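Local coordinates for centrosomal protein 43 (Homo sapiens, PDB 2D68) that is required for anchoring microtubules to centrosomes and for ciliation, and forms homodimers, the part described belonging to its N-terminal dimerisation domain, at residues A22-L34 and E67-I79. Sequence-based numbering, arbitrary orientation.
Sequences ASLVAEFLQFFNL and EGTVGGPLLLEVI
The ring of F31 lies flat against the G72–P73 peptide, with P73 N 3.5 Å above the ring plane, over its centre, and G72 C over its rim. P73 CD completes the overlap with a CH-pi contact over the same face, 4.0 Å from the F31 ring centroid. V70 O comes to the ring edge, near its plane. With CG anti to the backbone N (chi1 -170°), F31 reaches out from the last turn of helix 22-31 to this chain segment. The neighbouring ring carbon, P73 CG, lies 3.8 Å from F32 CE2 and also touches F28 CD1. F32 in turn rests one ring face on F31 CD2.

Just beyond P73 the chain turns under the carboxylate of E27. L74 N donates to E27 OE1 at 2.8 Å in a nearly straight bond (168°), meeting the syn side 28° out of the carboxylate plane. A water bridges the two segments, donating to E27 OE1 at 2.7 Å and to L24 O while accepting from L75 N. A helical turn earlier, L24 packs its CB 3.8 Å from L75 CG and its CD2 on L74 CD2.

Around this shell, R54 forms a salt bridge with E27 OE2 and hydrogen-bonds G72 O and T69 O, tying the acid to the same loop that F31 covers. F12 of the second subunit meets the F32 ring, linking the contact to the dimer interface.

Replacing F31 by alanine removes the ring, and the G72–P73 peptide and P73 CD would probably lose their aromatic cover, as would the face of F32 that F31 covers. The contact thus joins the LisH-region helix to the C-terminal helix through apolar and ring-on-peptide packing together with the E27 carboxylate and its water, the acid's charge probably being balanced by R54 and stabilised by the backbone amide of L74.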
ATOM      1  N   ALA B  22      -5.762   3.021  -1.670  1.00  7.68           N
ATOM      2  CA  ALA B  22      -5.617   3.489  -0.285  1.00  7.45           C
ATOM      3  C   ALA B  22      -6.106   2.456   0.730  1.00  7.53           C
ATOM      4  O   ALA B  22      -5.461   2.235   1.754  1.00  7.70           O
ATOM      5  CB  ALA B  22      -6.316   4.828  -0.075  1.00  7.85           C
ATOM      6  N   SER B  23      -7.218   1.798   0.417  1.00  7.50           N
ATOM      7  CA  SER B  23      -7.723   0.715   1.269  1.00  7.19           C
ATOM      8  C   SER B  23      -6.704  -0.427   1.403  1.00  7.18           C
ATOM      9  O   SER B  23      -6.520  -0.976   2.493  1.00  7.92           O
ATOM     10  CB  SER B  23      -9.050   0.182   0.708  1.00  8.21           C
ATOM     11  OG  SER B  23     -10.045   1.187   0.685  1.00  9.50           O
ATOM     12  N   LEU B  24      -6.019  -0.762   0.307  1.00  7.52           N
ATOM     13  CA  LEU B  24      -4.974  -1.801   0.366  1.00  7.03           C
ATOM     14  C   LEU B  24      -3.802  -1.384   1.247  1.00  7.65           C
ATOM     15  O   LEU B  24      -3.220  -2.218   1.970  1.00  8.24           O
ATOM     16  CB  LEU B  24      -4.477  -2.161  -1.036  1.00  8.26           C
ATOM     17  CG  LEU B  24      -5.438  -2.999  -1.876  1.00  8.08           C
ATOM     18  CD1 LEU B  24      -5.041  -2.906  -3.348  1.00  9.34           C
ATOM     19  CD2 LEU B  24      -5.499  -4.462  -1.407  1.00  8.41           C
ATOM     20  N   VAL B  25      -3.429  -0.109   1.185  1.00  7.60           N
ATOM     21  CA  VAL B  25      -2.385   0.415   2.073  1.00  7.43           C
ATOM     22  C   VAL B  25      -2.816   0.320   3.549  1.00  7.34           C
ATOM     23  O   VAL B  25      -2.062  -0.207   4.381  1.00  7.84           O
ATOM     24  CB  VAL B  25      -2.002   1.850   1.674  1.00  6.91           C
ATOM     25  CG1 VAL B  25      -1.003   2.469   2.697  1.00  8.51           C
ATOM     26  CG2 VAL B  25      -1.361   1.851   0.286  1.00  7.91           C
ATOM     27  N   ALA B  26      -4.029   0.771   3.865  1.00  7.25           N
ATOM     28  CA  ALA B  26      -4.539   0.649   5.241  1.00  8.03           C
ATOM     29  C   ALA B  26      -4.573  -0.815   5.702  1.00  8.10           C
ATOM     30  O   ALA B  26      -4.225  -1.107   6.854  1.00  8.69           O
ATOM     31  CB  ALA B  26      -5.906   1.308   5.367  1.00  8.57           C
ATOM     32  N   GLU B  27      -4.942  -1.733   4.799  1.00  7.54           N
ATOM     33  CA  GLU B  27      -5.012  -3.147   5.166  1.00  7.38           C
ATOM     34  C   GLU B  27      -3.626  -3.694   5.469  1.00  8.05           C
ATOM     35  O   GLU B  27      -3.474  -4.506   6.363  1.00  8.45           O
ATOM     36  CB  GLU B  27      -5.717  -3.985   4.090  1.00  7.92           C
ATOM     37  CG  GLU B  27      -6.156  -5.391   4.607  1.00  9.24           C
ATOM     38  CD  GLU B  27      -5.087  -6.480   4.467  1.00 12.30           C
ATOM     39  OE1 GLU B  27      -4.251  -6.405   3.549  1.00 11.78           O
ATOM     40  OE2 GLU B  27      -5.104  -7.428   5.275  1.00 13.00           O
ATOM     41  N   PHE B  28      -2.620  -3.246   4.725  1.00  7.81           N
ATOM     42  CA  PHE B  28      -1.254  -3.624   5.021  1.00  7.75           C
ATOM     43  C   PHE B  28      -0.866  -3.175   6.443  1.00  8.01           C
ATOM     44  O   PHE B  28      -0.298  -3.950   7.213  1.00  8.15           O
ATOM     45  CB  PHE B  28      -0.304  -3.027   3.969  1.00  8.37           C
ATOM     46  CG  PHE B  28       1.139  -3.163   4.334  1.00  6.99           C
ATOM     47  CD1 PHE B  28       1.880  -4.257   3.917  1.00  8.59           C
ATOM     48  CD2 PHE B  28       1.781  -2.180   5.093  1.00  8.85           C
ATOM     49  CE1 PHE B  28       3.221  -4.382   4.288  1.00  9.13           C
ATOM     50  CE2 PHE B  28       3.117  -2.306   5.450  1.00  9.74           C
ATOM     51  CZ  PHE B  28       3.833  -3.410   5.044  1.00 10.76           C
ATOM     52  N   LEU B  29      -1.194  -1.931   6.788  1.00  7.86           N
ATOM     53  CA  LEU B  29      -0.877  -1.415   8.126  1.00  8.96           C
ATOM     54  C   LEU B  29      -1.586  -2.234   9.192  1.00  9.47           C
ATOM     55  O   LEU B  29      -0.990  -2.602  10.221  1.00 10.02           O
ATOM     56  CB  LEU B  29      -1.244   0.075   8.238  1.00  8.97           C
ATOM     57  CG  LEU B  29      -0.546   1.016   7.260  1.00  9.35           C
ATOM     58  CD1 LEU B  29      -1.154   2.437   7.429  1.00  9.49           C
ATOM     59  CD2 LEU B  29       0.958   1.056   7.490  1.00 10.27           C
ATOM     60  N   GLN B  30      -2.854  -2.553   8.957  1.00  9.20           N
ATOM     61  CA  GLN B  30      -3.622  -3.354   9.928  1.00 11.26           C
ATOM     62  C   GLN B  30      -3.083  -4.775  10.046  1.00 10.54           C
ATOM     63  O   GLN B  30      -2.930  -5.315  11.164  1.00 10.91           O
ATOM     64  CB  GLN B  30      -5.111  -3.317   9.591  1.00 12.17           C
ATOM     65  CG  GLN B  30      -5.639  -1.881   9.676  1.00 16.89           C
ATOM     66  CD  GLN B  30      -7.135  -1.763   9.839  1.00 22.85           C
ATOM     67  OE1 GLN B  30      -7.823  -1.306   8.931  1.00 24.58           O
ATOM     68  NE2 GLN B  30      -7.640  -2.127  11.013  1.00 25.82           N
ATOM     69  N   PHE B  31      -2.745  -5.368   8.901  1.00  9.81           N
ATOM     70  CA  PHE B  31      -2.205  -6.742   8.890  1.00  9.43           C
ATOM     71  C   PHE B  31      -0.989  -6.920   9.803  1.00  9.30           C
ATOM     72  O   PHE B  31      -0.859  -7.952  10.482  1.00  9.74           O
ATOM     73  CB  PHE B  31      -1.869  -7.207   7.461  1.00  8.89           C
ATOM     74  CG  PHE B  31      -1.553  -8.678   7.391  1.00 10.04           C
ATOM     75  CD1 PHE B  31      -2.590  -9.613   7.299  1.00 11.04           C
ATOM     76  CD2 PHE B  31      -0.239  -9.134   7.520  1.00  9.41           C
ATOM     77  CE1 PHE B  31      -2.297 -10.980   7.279  1.00 12.56           C
ATOM     78  CE2 PHE B  31       0.061 -10.499   7.491  1.00 11.12           C
ATOM     79  CZ  PHE B  31      -0.983 -11.419   7.381  1.00 11.23           C
ATOM     80  N   PHE B  32      -0.094  -5.935   9.794  1.00  9.11           N
ATOM     81  CA  PHE B  32       1.139  -6.012  10.576  1.00  9.05           C
ATOM     82  C   PHE B  32       1.058  -5.262  11.904  1.00 10.00           C
ATOM     83  O   PHE B  32       2.083  -4.998  12.544  1.00 10.21           O
ATOM     84  CB  PHE B  32       2.338  -5.579   9.740  1.00 10.12           C
ATOM     85  CG  PHE B  32       2.728  -6.592   8.714  1.00  8.10           C
ATOM     86  CD1 PHE B  32       3.234  -7.830   9.114  1.00 10.52           C
ATOM     87  CD2 PHE B  32       2.552  -6.336   7.352  1.00 10.33           C
ATOM     88  CE1 PHE B  32       3.567  -8.802   8.183  1.00 11.79           C
ATOM     89  CE2 PHE B  32       2.902  -7.307   6.401  1.00  9.98           C
ATOM     90  CZ  PHE B  32       3.426  -8.529   6.822  1.00 10.91           C
ATOM     91  N   ASN B  33      -0.163  -4.961  12.332  1.00 10.69           N
ATOM     92  CA  ASN B  33      -0.381  -4.267  13.614  1.00 11.44           C
ATOM     93  C   ASN B  33       0.438  -2.990  13.743  1.00 11.38           C
ATOM     94  O   ASN B  33       0.999  -2.693  14.813  1.00 11.65           O
ATOM     95  CB  ASN B  33      -0.098  -5.212  14.777  1.00 11.83           C
ATOM     96  CG  ASN B  33      -0.973  -6.446  14.731  1.00 14.09           C
ATOM     97  OD1 ASN B  33      -0.470  -7.562  14.651  1.00 21.94           O
ATOM     98  ND2 ASN B  33      -2.273  -6.253  14.750  1.00 13.90           N
ATOM     99  N   LEU B  34       0.497  -2.224  12.650  1.00 11.23           N
ATOM    100  CA  LEU B  34       1.220  -0.953  12.648  1.00 10.69           C
ATOM    101  C   LEU B  34       0.240   0.111  13.148  1.00 11.46           C
ATOM    102  O   LEU B  34      -0.218   0.994  12.401  1.00 11.73           O
ATOM    103  CB  LEU B  34       1.769  -0.669  11.251  1.00 10.48           C
ATOM    104  CG  LEU B  34       2.738  -1.746  10.742  1.00 10.18           C
ATOM    105  CD1 LEU B  34       3.149  -1.506   9.311  1.00 12.60           C
ATOM    106  CD2 LEU B  34       3.987  -1.869  11.613  1.00 12.78           C
ATOM    107  N   GLU B  67      -5.645 -20.835   2.235  1.00 18.62           N
ATOM    108  CA  GLU B  67      -4.524 -20.946   3.147  1.00 20.49           C
ATOM    109  C   GLU B  67      -3.331 -20.134   2.610  1.00 19.64           C
ATOM    110  O   GLU B  67      -2.565 -19.565   3.380  1.00 20.43           O
ATOM    111  CB  GLU B  67      -4.190 -22.423   3.440  1.00 20.59           C
ATOM    112  CG  GLU B  67      -3.121 -23.064   2.579  1.00 24.29           C
ATOM    113  CD  GLU B  67      -2.737 -24.446   3.087  1.00 24.22           C
ATOM    114  OE1 GLU B  67      -1.624 -24.916   2.758  1.00 29.57           O
ATOM    115  OE2 GLU B  67      -3.545 -25.055   3.828  1.00 29.34           O
ATOM    116  N   GLY B  68      -3.236 -20.043   1.283  1.00 18.67           N
ATOM    117  CA  GLY B  68      -2.147 -19.323   0.615  1.00 17.36           C
ATOM    118  C   GLY B  68      -2.245 -17.810   0.530  1.00 16.92           C
ATOM    119  O   GLY B  68      -1.296 -17.160   0.076  1.00 17.99           O
ATOM    120  N   THR B  69      -3.390 -17.247   0.935  1.00 14.18           N
ATOM    121  CA  THR B  69      -3.543 -15.789   1.003  1.00 12.97           C
ATOM    122  C   THR B  69      -3.676 -15.266   2.426  1.00 12.09           C
ATOM    123  O   THR B  69      -3.282 -14.118   2.712  1.00 11.86           O
ATOM    124  CB  THR B  69      -4.769 -15.278   0.206  1.00 12.59           C
ATOM    125  OG1 THR B  69      -5.959 -15.898   0.711  1.00 13.07           O
ATOM    126  CG2 THR B  69      -4.630 -15.532  -1.285  1.00 14.25           C
ATOM    127  N   VAL B  70      -4.259 -16.080   3.315  1.00 11.93           N
ATOM    128  CA  VAL B  70      -4.608 -15.604   4.672  1.00 12.02           C
ATOM    129  C   VAL B  70      -3.409 -15.171   5.508  1.00 11.51           C
ATOM    130  O   VAL B  70      -3.549 -14.335   6.434  1.00 11.77           O
ATOM    131  CB  VAL B  70      -5.522 -16.599   5.475  1.00 11.54           C
ATOM    132  CG1 VAL B  70      -6.848 -16.772   4.775  1.00 13.06           C
ATOM    133  CG2 VAL B  70      -4.829 -17.946   5.748  1.00 15.04           C
ATOM    134  N   GLY B  71      -2.243 -15.721   5.163  1.00 11.32           N
ATOM    135  CA  GLY B  71      -1.009 -15.530   5.924  1.00 11.94           C
ATOM    136  C   GLY B  71      -0.225 -14.289   5.555  1.00 11.39           C
ATOM    137  O   GLY B  71       0.852 -14.040   6.105  1.00 12.88           O
ATOM    138  N   GLY B  72      -0.760 -13.498   4.626  1.00 10.05           N
ATOM    139  CA  GLY B  72      -0.086 -12.259   4.218  1.00  9.13           C
ATOM    140  C   GLY B  72      -1.077 -11.133   4.013  1.00  7.95           C
ATOM    141  O   GLY B  72      -2.278 -11.372   3.937  1.00  8.42           O
ATOM    142  N   PRO B  73      -0.580  -9.890   3.912  1.00  8.47           N
ATOM    143  CA  PRO B  73      -1.486  -8.786   3.600  1.00  8.17           C
ATOM    144  C   PRO B  73      -2.000  -8.985   2.175  1.00  8.75           C
ATOM    145  O   PRO B  73      -1.381  -9.708   1.382  1.00  9.24           O
ATOM    146  CB  PRO B  73      -0.583  -7.540   3.690  1.00  8.68           C
ATOM    147  CG  PRO B  73       0.789  -8.096   3.310  1.00  8.81           C
ATOM    148  CD  PRO B  73       0.823  -9.463   3.975  1.00  8.56           C
ATOM    149  N   LEU B  74      -3.130  -8.380   1.848  1.00  9.12           N
ATOM    150  CA  LEU B  74      -3.689  -8.589   0.527  1.00  9.60           C
ATOM    151  C   LEU B  74      -2.743  -8.091  -0.581  1.00  8.88           C
ATOM    152  O   LEU B  74      -2.678  -8.679  -1.661  1.00  8.88           O
ATOM    153  CB  LEU B  74      -5.076  -7.949   0.441  1.00 11.20           C
ATOM    154  CG  LEU B  74      -6.015  -8.594  -0.555  1.00 14.81           C
ATOM    155  CD1 LEU B  74      -6.300 -10.046  -0.172  1.00 14.95           C
ATOM    156  CD2 LEU B  74      -7.313  -7.777  -0.587  1.00 15.63           C
ATOM    157  N   LEU B  75      -2.006  -7.008  -0.320  1.00  8.32           N
ATOM    158  CA  LEU B  75      -1.038  -6.497  -1.306  1.00  9.23           C
ATOM    159  C   LEU B  75       0.019  -7.528  -1.664  1.00  9.18           C
ATOM    160  O   LEU B  75       0.582  -7.499  -2.755  1.00  9.37           O
ATOM    161  CB  LEU B  75      -0.364  -5.219  -0.802  1.00 10.04           C
ATOM    162  CG  LEU B  75      -1.128  -3.927  -1.045  1.00  9.73           C
ATOM    163  CD1 LEU B  75      -0.467  -2.749  -0.334  1.00 11.30           C
ATOM    164  CD2 LEU B  75      -1.263  -3.642  -2.557  1.00  9.67           C
ATOM    165  N   LEU B  76       0.309  -8.454  -0.746  1.00  9.16           N
ATOM    166  CA  LEU B  76       1.241  -9.527  -1.111  1.00  9.25           C
ATOM    167  C   LEU B  76       0.699 -10.343  -2.296  1.00  9.65           C
ATOM    168  O   LEU B  76       1.447 -10.685  -3.231  1.00 10.10           O
ATOM    169  CB  LEU B  76       1.528 -10.430   0.088  1.00  9.61           C
ATOM    170  CG  LEU B  76       2.504 -11.558  -0.276  1.00  9.63           C
ATOM    171  CD1 LEU B  76       3.831 -11.043  -0.738  1.00  9.13           C
ATOM    172  CD2 LEU B  76       2.669 -12.501   0.912  1.00 10.12           C
ATOM    173  N   GLU B  77      -0.594 -10.658  -2.263  1.00  9.20           N
ATOM    174  CA  GLU B  77      -1.202 -11.449  -3.328  1.00  9.19           C
ATOM    175  C   GLU B  77      -1.283 -10.653  -4.623  1.00  9.63           C
ATOM    176  O   GLU B  77      -1.030 -11.175  -5.727  1.00 10.06           O
ATOM    177  CB  GLU B  77      -2.593 -11.923  -2.903  1.00  9.95           C
ATOM    178  CG  GLU B  77      -3.198 -12.921  -3.880  1.00 11.26           C
ATOM    179  CD  GLU B  77      -2.522 -14.297  -3.901  1.00 12.80           C
ATOM    180  OE1 GLU B  77      -1.421 -14.497  -3.351  1.00 12.28           O
ATOM    181  OE2 GLU B  77      -3.125 -15.203  -4.498  1.00 13.89           O
ATOM    182  N   VAL B  78      -1.606  -9.377  -4.484  1.00  9.40           N
ATOM    183  CA  VAL B  78      -1.617  -8.480  -5.643  1.00  9.55           C
ATOM    184  C   VAL B  78      -0.239  -8.485  -6.303  1.00 10.26           C
ATOM    185  O   VAL B  78      -0.111  -8.685  -7.518  1.00 10.32           O
ATOM    186  CB  VAL B  78      -2.058  -7.053  -5.249  1.00  9.94           C
ATOM    187  CG1 VAL B  78      -1.906  -6.130  -6.443  1.00  9.94           C
ATOM    188  CG2 VAL B  78      -3.516  -7.068  -4.774  1.00  9.26           C
ATOM    189  N   ILE B  79       0.816  -8.316  -5.510  1.00 10.09           N
ATOM    190  CA  ILE B  79       2.146  -8.223  -6.091  1.00 11.17           C
ATOM    191  C   ILE B  79       2.658  -9.572  -6.647  1.00 10.37           C
ATOM    192  O   ILE B  79       3.329  -9.602  -7.685  1.00 10.70           O
ATOM    193  CB  ILE B  79       3.131  -7.534  -5.122  1.00 11.72           C
ATOM    194  CG1 ILE B  79       2.784  -6.041  -4.980  1.00 14.55           C
ATOM    195  CG2 ILE B  79       4.572  -7.723  -5.569  1.00 14.94           C
ATOM    196  CD1 ILE B  79       2.626  -5.281  -6.301  1.00 16.94           C
TER
HETATM  197  O   HOH W   1      -2.563  -5.045   1.863  1.00  9.68           O